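Putative oxidoreductase (Pseudomonas putida, PDB 3L6D) probably binds NADP and acts as an oxidoreductase related to the NADPH-dependent reductive aminases, though its substrate is not established. Local coordinates at residues B[139-145]-B[161-167]; B[188-192]-B[262-266]; B[196-200]-B[255-261]; B[240-245]-B[281-286]; B[272-276]-B[289-293]. One frame throughout, in Å; residues are numbered along the deposited sequence.

Interaction 1. Residues B[139-145]-B[161-167]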
# COMPACT_ATOMS: atom_id res chain seq x y z
N SER B 139 -16.21 -2.08 -0.93
CA SER B 139 -15.73 -2.43 -2.29
C SER B 139 -16.04 -1.33 -3.32
O SER B 139 -17.05 -0.61 -3.20
CB SER B 139 -16.33 -3.76 -2.75
OG SER B 139 -15.72 -4.85 -2.04
N HIS B 140 -15.19 -1.22 -4.35
CA HIS B 140 -15.41 -0.20 -5.36
C HIS B 140 -15.63 -0.86 -6.73
O HIS B 140 -15.15 -1.97 -6.98
CB HIS B 140 -14.22 0.78 -5.45
CG HIS B 140 -14.19 1.84 -4.39
ND1 HIS B 140 -14.37 3.18 -4.67
CD2 HIS B 140 -13.94 1.76 -3.06
CE1 HIS B 140 -14.28 3.88 -3.55
NE2 HIS B 140 -14.02 3.04 -2.55
N SER B 141 -16.41 -0.19 -7.60
CA SER B 141 -16.52 -0.60 -9.00
C SER B 141 -16.39 0.63 -9.87
O SER B 141 -16.57 1.73 -9.40
CB SER B 141 -17.88 -1.29 -9.28
OG SER B 141 -18.92 -0.42 -8.85
N ILE B 142 -16.09 0.43 -11.15
CA ILE B 142 -16.03 1.52 -12.12
C ILE B 142 -16.98 1.13 -13.24
O ILE B 142 -17.01 -0.03 -13.59
CB ILE B 142 -14.59 1.58 -12.72
CG1 ILE B 142 -13.56 1.98 -11.65
CG2 ILE B 142 -14.54 2.58 -13.88
CD1 ILE B 142 -12.11 1.54 -12.02
N HIS B 143 -17.79 2.06 -13.75
CA HIS B 143 -18.70 1.77 -14.86
C HIS B 143 -18.51 2.78 -15.96
O HIS B 143 -18.06 3.92 -15.70
CB HIS B 143 -20.16 1.82 -14.34
CG HIS B 143 -20.50 0.66 -13.45
ND1 HIS B 143 -20.41 0.72 -12.07
CD2 HIS B 143 -20.89 -0.61 -13.75
CE1 HIS B 143 -20.73 -0.46 -11.56
NE2 HIS B 143 -21.02 -1.28 -12.56
N THR B 144 -18.77 2.37 -17.20
CA THR B 144 -18.63 3.26 -18.34
C THR B 144 -19.69 2.84 -19.38
O THR B 144 -20.46 1.91 -19.10
CB THR B 144 -17.17 3.26 -18.92
OG1 THR B 144 -17.04 4.31 -19.88
CG2 THR B 144 -16.78 1.95 -19.55
N GLY B 145 -19.74 3.50 -20.53
CA GLY B 145 -20.72 3.17 -21.59
C GLY B 145 -21.84 4.20 -21.59
O GLY B 145 -21.60 5.38 -21.83
N ALA B 161 -21.07 -3.42 -5.11
CA ALA B 161 -19.90 -2.79 -4.51
C ALA B 161 -20.39 -1.45 -4.04
O ALA B 161 -20.94 -0.69 -4.83
CB ALA B 161 -18.74 -2.64 -5.58
N GLY B 162 -20.25 -1.21 -2.74
CA GLY B 162 -20.79 -0.03 -2.11
C GLY B 162 -20.42 1.31 -2.73
O GLY B 162 -21.19 2.25 -2.63
N HIS B 163 -19.26 1.42 -3.35
CA HIS B 163 -18.86 2.70 -3.90
C HIS B 163 -18.73 2.47 -5.40
O HIS B 163 -18.21 1.45 -5.82
CB HIS B 163 -17.49 3.14 -3.36
CG HIS B 163 -17.47 3.38 -1.88
ND1 HIS B 163 -17.72 4.62 -1.30
CD2 HIS B 163 -17.22 2.53 -0.86
CE1 HIS B 163 -17.62 4.51 0.01
NE2 HIS B 163 -17.31 3.26 0.31
N THR B 164 -19.29 3.36 -6.20
CA THR B 164 -19.15 3.21 -7.63
C THR B 164 -18.84 4.55 -8.28
O THR B 164 -19.06 5.59 -7.69
CB THR B 164 -20.33 2.47 -8.28
OG1 THR B 164 -19.90 2.03 -9.59
CG2 THR B 164 -21.59 3.37 -8.38
N VAL B 165 -18.26 4.54 -9.48
CA VAL B 165 -18.03 5.80 -10.18
C VAL B 165 -18.28 5.50 -11.68
O VAL B 165 -17.94 4.42 -12.18
CB VAL B 165 -16.58 6.37 -9.89
CG1 VAL B 165 -15.47 5.41 -10.48
CG2 VAL B 165 -16.42 7.75 -10.47
N PHE B 166 -18.92 6.43 -12.36
CA PHE B 166 -19.00 6.36 -13.80
C PHE B 166 -17.96 7.33 -14.37
O PHE B 166 -17.89 8.51 -13.99
CB PHE B 166 -20.43 6.71 -14.27
CG PHE B 166 -20.62 6.57 -15.76
CD1 PHE B 166 -21.18 5.41 -16.30
CD2 PHE B 166 -20.24 7.60 -16.62
CE1 PHE B 166 -21.35 5.28 -17.65
CE2 PHE B 166 -20.40 7.46 -18.00
CZ PHE B 166 -20.93 6.31 -18.51
N LEU B 167 -17.19 6.82 -15.32
CA LEU B 167 -16.31 7.66 -16.10
C LEU B 167 -16.61 7.39 -17.58
O LEU B 167 -17.02 6.27 -17.94
CB LEU B 167 -14.84 7.28 -15.80
CG LEU B 167 -14.38 7.59 -14.37
CD1 LEU B 167 -13.05 6.91 -14.13
CD2 LEU B 167 -14.28 9.11 -14.24
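H140 and H163 sit level with each other where strands 140-145 and 163-166 run parallel, their axes 4.7 Å apart at closest, with backbone bonds passing between them from H163 N to S139 O at one end to L167 N and H143 O at the other. The two imidazoles form an offset stack, planes only 9° apart and centroids separated by 4.5 Å. H163 is displaced so that its CB, rather than its ring, stands over the middle of the H140 ring, 3.4 Å from the centroid, a CH-pi contact. Further along this face, CG1 of I142 meets CG1 of V165.

On the face of S141, H143, T164 and F166, polar groups meet. T164 at chi1 -163° places OG1 between two partners: S141 OG at 2.7 Å, and H143 ND1 at 2.9 Å in the imidazole plane. The other ring nitrogen, H143 NE2, is bonded to Y100 OH. The F166 ring brings CE1 to 3.4 Å from T144 C. At the far end of the strands, T144 OG1 bonds separately to L167 O.

Helices 147-152 and 154-157 join the two strands, a beta-alpha-beta crossover at the sheet edge of the NAD-binding domain. Strand 140-145 is flanked on its other side by antiparallel strand 121-128, helix 169-199 packs on I142 and T144, and F150 meets the rings of H143 and F166.

Interaction 2. Residues B[188-192]-B[262-266]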
# COMPACT_ATOMS: atom_id res chain seq x y z
N VAL B 188 2.60 -6.96 -4.64
CA VAL B 188 3.83 -7.67 -4.97
C VAL B 188 5.06 -7.10 -4.19
O VAL B 188 5.92 -7.88 -3.77
CB VAL B 188 4.03 -7.76 -6.49
CG1 VAL B 188 5.41 -8.30 -6.84
CG2 VAL B 188 2.90 -8.63 -7.11
N THR B 189 5.11 -5.78 -3.95
CA THR B 189 6.20 -5.21 -3.14
C THR B 189 6.18 -5.83 -1.76
O THR B 189 7.24 -6.07 -1.16
CB THR B 189 6.16 -3.65 -2.97
OG1 THR B 189 5.01 -3.25 -2.20
CG2 THR B 189 6.18 -2.93 -4.33
N PHE B 190 4.98 -6.12 -1.27
CA PHE B 190 4.85 -6.76 0.01
C PHE B 190 5.39 -8.20 -0.03
O PHE B 190 6.17 -8.59 0.85
CB PHE B 190 3.41 -6.67 0.54
CG PHE B 190 3.22 -7.27 1.89
CD1 PHE B 190 3.46 -6.53 3.05
CD2 PHE B 190 2.79 -8.61 2.02
CE1 PHE B 190 3.30 -7.10 4.31
CE2 PHE B 190 2.61 -9.19 3.29
CZ PHE B 190 2.88 -8.43 4.44
N PHE B 191 4.98 -9.00 -1.03
CA PHE B 191 5.50 -10.36 -1.22
C PHE B 191 7.01 -10.37 -1.32
O PHE B 191 7.67 -11.21 -0.70
CB PHE B 191 4.83 -11.11 -2.41
CG PHE B 191 3.34 -11.11 -2.35
CD1 PHE B 191 2.67 -11.21 -1.13
CD2 PHE B 191 2.58 -11.01 -3.52
CE1 PHE B 191 1.28 -11.21 -1.08
CE2 PHE B 191 1.19 -11.01 -3.47
CZ PHE B 191 0.53 -11.12 -2.26
N GLU B 192 7.56 -9.44 -2.10
CA GLU B 192 9.02 -9.34 -2.28
C GLU B 192 9.77 -9.06 -0.94
O GLU B 192 10.80 -9.67 -0.67
CB GLU B 192 9.38 -8.32 -3.39
CG GLU B 192 10.90 -8.13 -3.62
CD GLU B 192 11.26 -7.12 -4.71
OE1 GLU B 192 11.29 -7.51 -5.91
OE2 GLU B 192 11.57 -5.96 -4.39
N TRP B 262 17.07 -11.49 -4.27
CA TRP B 262 16.61 -11.00 -5.57
C TRP B 262 15.42 -10.10 -5.31
O TRP B 262 14.38 -10.54 -4.81
CB TRP B 262 16.16 -12.17 -6.44
CG TRP B 262 15.68 -11.81 -7.84
CD1 TRP B 262 16.36 -11.10 -8.79
CD2 TRP B 262 14.42 -12.19 -8.43
NE1 TRP B 262 15.60 -11.02 -9.95
CE2 TRP B 262 14.41 -11.67 -9.76
CE3 TRP B 262 13.32 -12.92 -7.98
CZ2 TRP B 262 13.33 -11.85 -10.62
CZ3 TRP B 262 12.23 -13.09 -8.85
CH2 TRP B 262 12.25 -12.56 -10.16
N THR B 263 15.59 -8.82 -5.63
CA THR B 263 14.53 -7.85 -5.42
C THR B 263 14.39 -6.99 -6.65
O THR B 263 14.74 -5.82 -6.62
CB THR B 263 14.82 -6.94 -4.22
OG1 THR B 263 16.04 -6.23 -4.47
CG2 THR B 263 14.94 -7.74 -2.94
N PRO B 264 13.88 -7.56 -7.74
CA PRO B 264 13.75 -6.77 -8.96
C PRO B 264 12.81 -5.58 -8.82
O PRO B 264 13.04 -4.56 -9.48
CB PRO B 264 13.17 -7.76 -9.97
CG PRO B 264 12.47 -8.78 -9.11
CD PRO B 264 13.39 -8.94 -7.95
N VAL B 265 11.75 -5.71 -8.01
CA VAL B 265 10.78 -4.61 -7.86
C VAL B 265 11.46 -3.46 -7.15
O VAL B 265 11.46 -2.32 -7.64
CB VAL B 265 9.47 -5.03 -7.13
CG1 VAL B 265 8.48 -3.86 -7.10
CG2 VAL B 265 8.83 -6.22 -7.81
N PHE B 266 12.12 -3.76 -6.02
CA PHE B 266 12.88 -2.69 -5.35
C PHE B 266 14.00 -2.07 -6.18
O PHE B 266 14.22 -0.86 -6.12
CB PHE B 266 13.41 -3.10 -3.96
CG PHE B 266 13.75 -1.92 -3.11
CD1 PHE B 266 12.73 -1.11 -2.58
CD2 PHE B 266 15.07 -1.53 -2.93
CE1 PHE B 266 13.04 0.02 -1.83
CE2 PHE B 266 15.37 -0.40 -2.18
CZ PHE B 266 14.35 0.37 -1.62
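E192 makes the polar part of this contact by presenting its carboxylate to the start of helix 264-281. OE1 accepts from the backbone N of V265 and OE2 from that of F266, each at 2.8 Å with N-H...O angles of 152° and 153°. Both oxygens use the syn lone pair, so two successive amides grip the carboxylate at two points and restrict its rotation. The side chain reaches them fully stretched, with chi1 at 179° and the chain extended on to CD. Glutamate suits the place: it is long enough to cross from helix 169-199 to helix 264-281, and its two acceptors match two amide donors.

The carboxylate thus takes up two amides of the first turn, from a distant part of the chain; T263, at the N-cap position, makes no capping bond with its side chain. The partial positive charge of the helix start would be expected to favour the ionised form of this buried acid. The helices belong to the all-helical C-terminal domain of the reductive aminase-like family, in which helix 169-199 is the long connection from the nucleotide-binding domain.

Van der Waals contacts surround the polar group. CB of T263 comes within 3.4 Å of E192 OE2, and the CD of P264 lies 3.3 Å from E192 OE1; proline fits a first turn because it lacks an amide hydrogen to satisfy. V265 divides its methyls: CG1 meets T189 CG2 at 3.7 Å, and CG2 meets V188 CG1, the side chains crossing at about right angles in each pair. On the second subunit, V269 packs against V188 and V272 against P264.

Interaction 3. Residues B[196-200]-B[255-261]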
# COMPACT_ATOMS: atom_id res chain seq x y z
N ALA B 196 12.16 -11.50 1.05
CA ALA B 196 13.51 -11.01 1.37
C ALA B 196 13.82 -11.22 2.85
O ALA B 196 14.96 -11.58 3.22
CB ALA B 196 13.69 -9.54 0.97
N GLY B 197 12.81 -11.03 3.70
CA GLY B 197 12.94 -11.31 5.15
C GLY B 197 13.41 -12.73 5.41
O GLY B 197 14.27 -12.97 6.27
N ASP B 198 12.86 -13.69 4.66
CA ASP B 198 13.26 -15.10 4.77
C ASP B 198 14.76 -15.31 4.61
O ASP B 198 15.39 -16.08 5.37
CB ASP B 198 12.50 -15.95 3.77
CG ASP B 198 12.98 -17.37 3.74
OD1 ASP B 198 12.49 -18.16 4.56
OD2 ASP B 198 13.86 -17.68 2.90
N ARG B 199 15.34 -14.63 3.62
CA ARG B 199 16.77 -14.78 3.35
C ARG B 199 17.62 -14.20 4.49
O ARG B 199 18.81 -14.50 4.61
CB ARG B 199 17.15 -14.16 2.00
CG ARG B 199 16.80 -15.00 0.76
CD ARG B 199 17.82 -14.73 -0.35
NE ARG B 199 17.87 -15.75 -1.41
CZ ARG B 199 17.24 -15.66 -2.58
NH1 ARG B 199 16.49 -14.59 -2.89
NH2 ARG B 199 17.36 -16.64 -3.47
N PHE B 200 16.99 -13.36 5.32
CA PHE B 200 17.60 -12.81 6.51
C PHE B 200 17.41 -13.72 7.74
O PHE B 200 17.92 -13.44 8.80
CB PHE B 200 17.01 -11.41 6.81
CG PHE B 200 17.63 -10.31 5.99
CD1 PHE B 200 16.99 -9.82 4.84
CD2 PHE B 200 18.86 -9.77 6.35
CE1 PHE B 200 17.58 -8.81 4.07
CE2 PHE B 200 19.46 -8.74 5.58
CZ PHE B 200 18.81 -8.26 4.45
N SER B 255 22.12 -3.52 1.33
CA SER B 255 21.94 -4.55 2.37
C SER B 255 21.22 -5.76 1.80
O SER B 255 21.49 -6.90 2.17
CB SER B 255 21.15 -4.01 3.54
OG SER B 255 21.62 -2.75 3.90
N LEU B 256 20.26 -5.50 0.92
CA LEU B 256 19.53 -6.57 0.26
C LEU B 256 20.47 -7.35 -0.67
O LEU B 256 20.49 -8.59 -0.66
CB LEU B 256 18.32 -6.03 -0.50
CG LEU B 256 17.13 -5.42 0.28
CD1 LEU B 256 16.09 -4.93 -0.69
CD2 LEU B 256 16.54 -6.38 1.30
N HIS B 257 21.24 -6.63 -1.47
CA HIS B 257 22.24 -7.26 -2.35
C HIS B 257 23.28 -8.08 -1.57
O HIS B 257 23.53 -9.24 -1.93
CB HIS B 257 22.89 -6.22 -3.29
CG HIS B 257 22.03 -5.81 -4.46
ND1 HIS B 257 22.52 -5.71 -5.75
CD2 HIS B 257 20.72 -5.47 -4.53
CE1 HIS B 257 21.54 -5.33 -6.56
NE2 HIS B 257 20.44 -5.17 -5.85
N ALA B 258 23.87 -7.50 -0.52
CA ALA B 258 24.82 -8.24 0.34
C ALA B 258 24.23 -9.55 0.89
O ALA B 258 24.93 -10.54 1.04
CB ALA B 258 25.38 -7.36 1.48
N GLN B 259 22.93 -9.56 1.20
CA GLN B 259 22.31 -10.78 1.72
C GLN B 259 22.04 -11.78 0.60
O GLN B 259 21.70 -12.95 0.87
CB GLN B 259 21.04 -10.44 2.54
CG GLN B 259 20.44 -11.58 3.41
CD GLN B 259 21.37 -12.13 4.53
OE1 GLN B 259 22.33 -11.47 4.93
NE2 GLN B 259 21.07 -13.35 5.02
N GLY B 260 22.19 -11.35 -0.65
CA GLY B 260 21.98 -12.24 -1.80
C GLY B 260 20.53 -12.37 -2.25
O GLY B 260 20.18 -13.27 -3.04
N VAL B 261 19.67 -11.47 -1.78
CA VAL B 261 18.26 -11.50 -2.16
C VAL B 261 18.01 -10.89 -3.54
O VAL B 261 18.66 -9.92 -3.93
CB VAL B 261 17.33 -10.82 -1.10
CG1 VAL B 261 17.72 -11.25 0.30
CG2 VAL B 261 17.42 -9.33 -1.18
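F200 and Q259 meet as flat groups laid over one another, the ring and the amide plane being 18° apart. Q259 CG stands over the centre of the phenyl ring, 3.7 Å from the centroid and nearly along the normal, in a CH-pi contact. Glutamine serves well here because its CB and CG cover the ring and the amide, still over one side of it, reaches R199 O with NE2. A chi1 of -167° and a bend at chi2 carry the amide toward the end of helix 169-199.

The polar contacts gather at R199. Q259 NE2 donates to R199 O at 2.6 Å, with an N-H...O angle of 159°; the acceptor lies in the amide plane, though the donor is tilted from the plane of the carbonyl. In the last turn of a helix such a carbonyl lacks following amides, and a side-chain donor can take their place. G260 O sits over one face of the R199 guanidinium.

Both segments are helix ends in the C-terminal helical domain. Helix 242-259 closes with a Schellman motif at G260, whose positive phi suits a glycine because a CB would collide with the carbonyl of Q259.

The apolar contacts centre on V261 and L256. V261 CG1 comes to 3.4 Å from R199 CB, the valine and the arginine stem running antiparallel alongside each other. L256 CD2 touches F200 CE1 at 3.8 Å, near the plane of the ring at its edge. The small A196 lets both L256 CD2 and V261 CG2 approach its CB to 4.3 Å. From the second subunit, A174 packs on F200 and F293 on R199.

Interaction 4. Residues B[240-245]-B[281-286]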
# COMPACT_ATOMS: atom_id res chain seq x y z
N ALA B 240 10.48 15.79 3.06
CA ALA B 240 10.91 14.53 2.51
C ALA B 240 11.64 14.70 1.20
O ALA B 240 11.07 14.45 0.19
CB ALA B 240 9.74 13.67 2.32
N ARG B 241 12.88 15.14 1.22
CA ARG B 241 13.60 15.37 -0.01
C ARG B 241 13.78 14.15 -0.85
O ARG B 241 14.10 13.11 -0.38
CB ARG B 241 14.97 15.98 0.28
CG ARG B 241 14.92 17.38 0.75
CD ARG B 241 16.28 17.95 0.98
NE ARG B 241 17.14 17.83 -0.17
CZ ARG B 241 17.69 18.85 -0.78
NH1 ARG B 241 17.44 20.07 -0.35
NH2 ARG B 241 18.47 18.66 -1.81
N LEU B 242 13.62 14.31 -2.14
CA LEU B 242 13.84 13.21 -3.06
C LEU B 242 15.29 12.70 -3.01
O LEU B 242 15.49 11.48 -3.00
CB LEU B 242 13.41 13.60 -4.47
CG LEU B 242 13.32 12.46 -5.47
CD1 LEU B 242 12.11 12.65 -6.34
CD2 LEU B 242 14.61 12.40 -6.31
N ASP B 243 16.28 13.59 -2.96
CA ASP B 243 17.68 13.12 -2.97
C ASP B 243 18.05 12.32 -1.73
O ASP B 243 18.75 11.34 -1.84
CB ASP B 243 18.71 14.24 -3.25
CG ASP B 243 18.63 15.42 -2.29
OD1 ASP B 243 19.25 16.44 -2.63
OD2 ASP B 243 17.96 15.37 -1.23
N VAL B 244 17.55 12.75 -0.58
CA VAL B 244 17.65 12.01 0.68
C VAL B 244 17.03 10.61 0.58
O VAL B 244 17.63 9.61 1.02
CB VAL B 244 16.98 12.82 1.84
CG1 VAL B 244 16.99 12.03 3.13
CG2 VAL B 244 17.71 14.17 2.03
N HIS B 245 15.86 10.52 -0.03
CA HIS B 245 15.24 9.21 -0.28
C HIS B 245 16.08 8.37 -1.22
O HIS B 245 16.27 7.18 -0.97
CB HIS B 245 13.80 9.34 -0.81
CG HIS B 245 12.78 9.70 0.23
ND1 HIS B 245 12.69 10.95 0.79
CD2 HIS B 245 11.81 8.96 0.82
CE1 HIS B 245 11.70 10.98 1.67
NE2 HIS B 245 11.15 9.78 1.70
N TYR B 281 15.04 16.73 -9.85
CA TYR B 281 14.02 16.67 -8.80
C TYR B 281 14.53 16.43 -7.38
O TYR B 281 13.73 16.40 -6.44
CB TYR B 281 12.92 15.65 -9.13
CG TYR B 281 12.16 16.03 -10.36
CD1 TYR B 281 11.31 17.14 -10.35
CD2 TYR B 281 12.29 15.30 -11.53
CE1 TYR B 281 10.62 17.52 -11.48
CE2 TYR B 281 11.59 15.66 -12.67
CZ TYR B 281 10.75 16.77 -12.64
OH TYR B 281 10.05 17.13 -13.77
N GLY B 282 15.85 16.31 -7.22
CA GLY B 282 16.44 15.95 -5.92
C GLY B 282 16.06 16.78 -4.70
O GLY B 282 15.88 16.25 -3.59
N ASP B 283 15.92 18.09 -4.90
CA ASP B 283 15.61 18.98 -3.80
C ASP B 283 14.10 19.12 -3.54
O ASP B 283 13.68 19.86 -2.65
CB ASP B 283 16.24 20.36 -4.02
CG ASP B 283 15.72 21.07 -5.26
OD1 ASP B 283 15.05 20.42 -6.10
OD2 ASP B 283 15.99 22.27 -5.41
N GLN B 284 13.29 18.44 -4.34
CA GLN B 284 11.84 18.48 -4.12
C GLN B 284 11.31 17.34 -3.23
O GLN B 284 12.04 16.39 -2.94
CB GLN B 284 11.09 18.51 -5.45
CG GLN B 284 11.45 19.72 -6.32
CD GLN B 284 10.73 19.68 -7.63
OE1 GLN B 284 9.57 19.29 -7.71
NE2 GLN B 284 11.43 20.10 -8.69
N ASP B 285 10.06 17.46 -2.79
CA ASP B 285 9.35 16.41 -2.07
C ASP B 285 9.36 15.15 -2.93
O ASP B 285 9.36 15.20 -4.18
CB ASP B 285 7.92 16.85 -1.77
CG ASP B 285 7.15 15.84 -0.91
OD1 ASP B 285 7.18 15.95 0.34
OD2 ASP B 285 6.48 14.93 -1.47
N ILE B 286 9.40 14.02 -2.23
CA ILE B 286 9.41 12.68 -2.83
C ILE B 286 8.26 12.48 -3.82
O ILE B 286 8.42 11.78 -4.85
CB ILE B 286 9.45 11.63 -1.71
CG1 ILE B 286 9.66 10.21 -2.27
CG2 ILE B 286 8.16 11.73 -0.80
CD1 ILE B 286 10.96 10.04 -3.08
O HOH W 1 14.81 20.80 0.28
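L242 opens helix 242-259 of the C-terminal helical domain, and its backbone N donates to Q284 O at 2.7 Å, where the type I turn 281-284 meets the helix start. D243 N likewise bonds to G282 O at 2.8 Å, so carbonyls of the turn satisfy amides of the first helical turn. G282 has no side chain, which suits a spot where a CB would lie tight against that of D243.

L242, with chi1 at -168°, turns its isobutyl group inward: CG meets I286 CD1, and CD1 meets Y281 CB. I286 crosses H245 at about a right angle and lays CG1 over one face of the imidazole, 4.1 Å from the centroid. The ring is fixed at both nitrogens, ND1 bonding to R241 O and NE2 to Y130 OH of the second subunit.

R241 bends at chi3 (54°) so that the guanidinium edge faces the D243 carboxylate in a salt bridge. NE donates to D243 OD2 at 2.8 Å, almost in the guanidinium plane; the separation of R241 NH2 from D243 OD1 is unusually short and its exact value doubtful. Over one face of that guanidinium stands D283 CA, 3.5 Å from R241 NH2.

Interaction 5. Residues B[272-276]-B[289-293]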
# COMPACT_ATOMS: atom_id res chain seq x y z
N VAL B 272 13.89 4.35 -10.66
CA VAL B 272 12.98 5.48 -10.81
C VAL B 272 13.42 6.72 -10.02
O VAL B 272 13.43 7.84 -10.55
CB VAL B 272 11.53 5.07 -10.43
CG1 VAL B 272 10.61 6.29 -10.38
CG2 VAL B 272 10.98 4.06 -11.44
N VAL B 273 13.75 6.53 -8.74
CA VAL B 273 14.07 7.67 -7.89
C VAL B 273 15.48 8.19 -8.20
O VAL B 273 15.73 9.39 -8.23
CB VAL B 273 13.92 7.34 -6.40
CG1 VAL B 273 14.19 8.54 -5.60
CG2 VAL B 273 12.46 6.86 -6.06
N GLN B 274 16.43 7.29 -8.45
CA GLN B 274 17.77 7.76 -8.86
C GLN B 274 17.59 8.62 -10.12
O GLN B 274 18.06 9.75 -10.19
CB GLN B 274 18.73 6.59 -9.08
CG GLN B 274 19.07 5.77 -7.81
CD GLN B 274 20.02 6.48 -6.84
OE1 GLN B 274 20.68 7.46 -7.20
NE2 GLN B 274 20.10 5.98 -5.61
N ARG B 275 16.83 8.11 -11.10
CA ARG B 275 16.59 8.87 -12.32
C ARG B 275 15.88 10.23 -12.12
O ARG B 275 16.29 11.24 -12.72
CB ARG B 275 15.85 8.04 -13.36
CG ARG B 275 16.02 8.59 -14.77
CD ARG B 275 15.06 7.95 -15.71
NE ARG B 275 13.71 8.39 -15.42
CZ ARG B 275 12.90 8.96 -16.31
NH1 ARG B 275 13.32 9.14 -17.55
NH2 ARG B 275 11.68 9.32 -15.94
N ALA B 276 14.84 10.27 -11.28
CA ALA B 276 14.21 11.54 -10.89
C ALA B 276 15.26 12.50 -10.30
O ALA B 276 15.26 13.71 -10.61
CB ALA B 276 13.07 11.30 -9.88
N THR B 289 8.54 12.63 -7.68
CA THR B 289 8.80 11.42 -8.47
C THR B 289 7.72 11.28 -9.55
O THR B 289 8.01 10.90 -10.69
CB THR B 289 8.83 10.15 -7.59
OG1 THR B 289 9.87 10.28 -6.60
CG2 THR B 289 9.12 8.89 -8.43
N THR B 290 6.47 11.58 -9.18
CA THR B 290 5.37 11.62 -10.12
C THR B 290 5.67 12.38 -11.42
O THR B 290 5.39 11.87 -12.54
CB THR B 290 4.10 12.19 -9.43
OG1 THR B 290 3.81 11.37 -8.27
CG2 THR B 290 2.92 12.12 -10.35
N LYS B 291 6.20 13.59 -11.29
CA LYS B 291 6.50 14.45 -12.45
C LYS B 291 7.58 13.88 -13.38
O LYS B 291 7.58 14.22 -14.57
CB LYS B 291 6.92 15.86 -11.99
CG LYS B 291 5.78 16.73 -11.45
CD LYS B 291 6.25 17.74 -10.38
CE LYS B 291 7.17 18.82 -10.90
NZ LYS B 291 7.81 19.61 -9.80
N SER B 292 8.44 13.01 -12.87
CA SER B 292 9.53 12.43 -13.66
C SER B 292 9.01 11.51 -14.76
O SER B 292 9.72 11.20 -15.74
CB SER B 292 10.57 11.71 -12.77
OG SER B 292 10.14 10.43 -12.31
N PHE B 293 7.75 11.09 -14.63
CA PHE B 293 7.12 10.29 -15.68
C PHE B 293 6.53 11.11 -16.83
O PHE B 293 6.13 10.55 -17.86
CB PHE B 293 6.08 9.36 -15.08
CG PHE B 293 6.66 8.35 -14.14
CD1 PHE B 293 6.67 8.57 -12.77
CD2 PHE B 293 7.21 7.16 -14.63
CE1 PHE B 293 7.21 7.63 -11.91
CE2 PHE B 293 7.77 6.22 -13.78
CZ PHE B 293 7.77 6.44 -12.41
O HOH W 2 12.18 8.50 -12.85
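Helix 264-281 of the C-terminal domain is covered here by the chain that follows it, residues 289-293, helical in backbone torsions but lacking a regular helix's bonding pattern. V272 and A276, one turn apart on the helix, face residues 289-293. V272 CG1 touches both T289 CG2 at 3.6 Å and F293 CZ at 3.5 Å, so a methyl of the beta-branched valine lies between a threonine and a phenyl ring. A276 has only CB to offer, and S292 CB can therefore come within 3.8 Å of it; small residues on both sides allow the backbones to approach closely.

S292 OG donates to T289 O at 2.7 Å, in the carbonyl plane and on a lone pair; the same carbonyl also accepts from S292 N. A water joins the two segments, donating to V272 O at 2.7 Å and to S292 OG, and accepting from R275 NE at 3.0 Å. R275 NH2 is 2.7 Å from S292 O, and W262 of the second subunit packs on this arginine.

The water adds a bond to a carbonyl already used by the helix and to a hydroxyl already donating, linking the segments through polar atoms beside the apolar packing.

In the fold
Interaction 1 comes first along the chain and lies in the nucleotide-binding domain, at one edge of its mixed sheet; the other four belong to the helical C-terminal domain. Helix 169-199 follows strand 163-166 and leads to interactions 2 and 3, whose centres are 11 Å apart and which touch, interaction 3 being nested within the loop closed by interaction 2. Interactions 4 and 5, centres 10 Å apart, also touch, and their segments alternate along the chain. At one end of the pair of helices 242-259 and 264-281, interactions 2 and 3 hold each helix to 169-199; at the other, interaction 4 joins the start of 242-259 to the turn after 264-281. All five reach the second subunit.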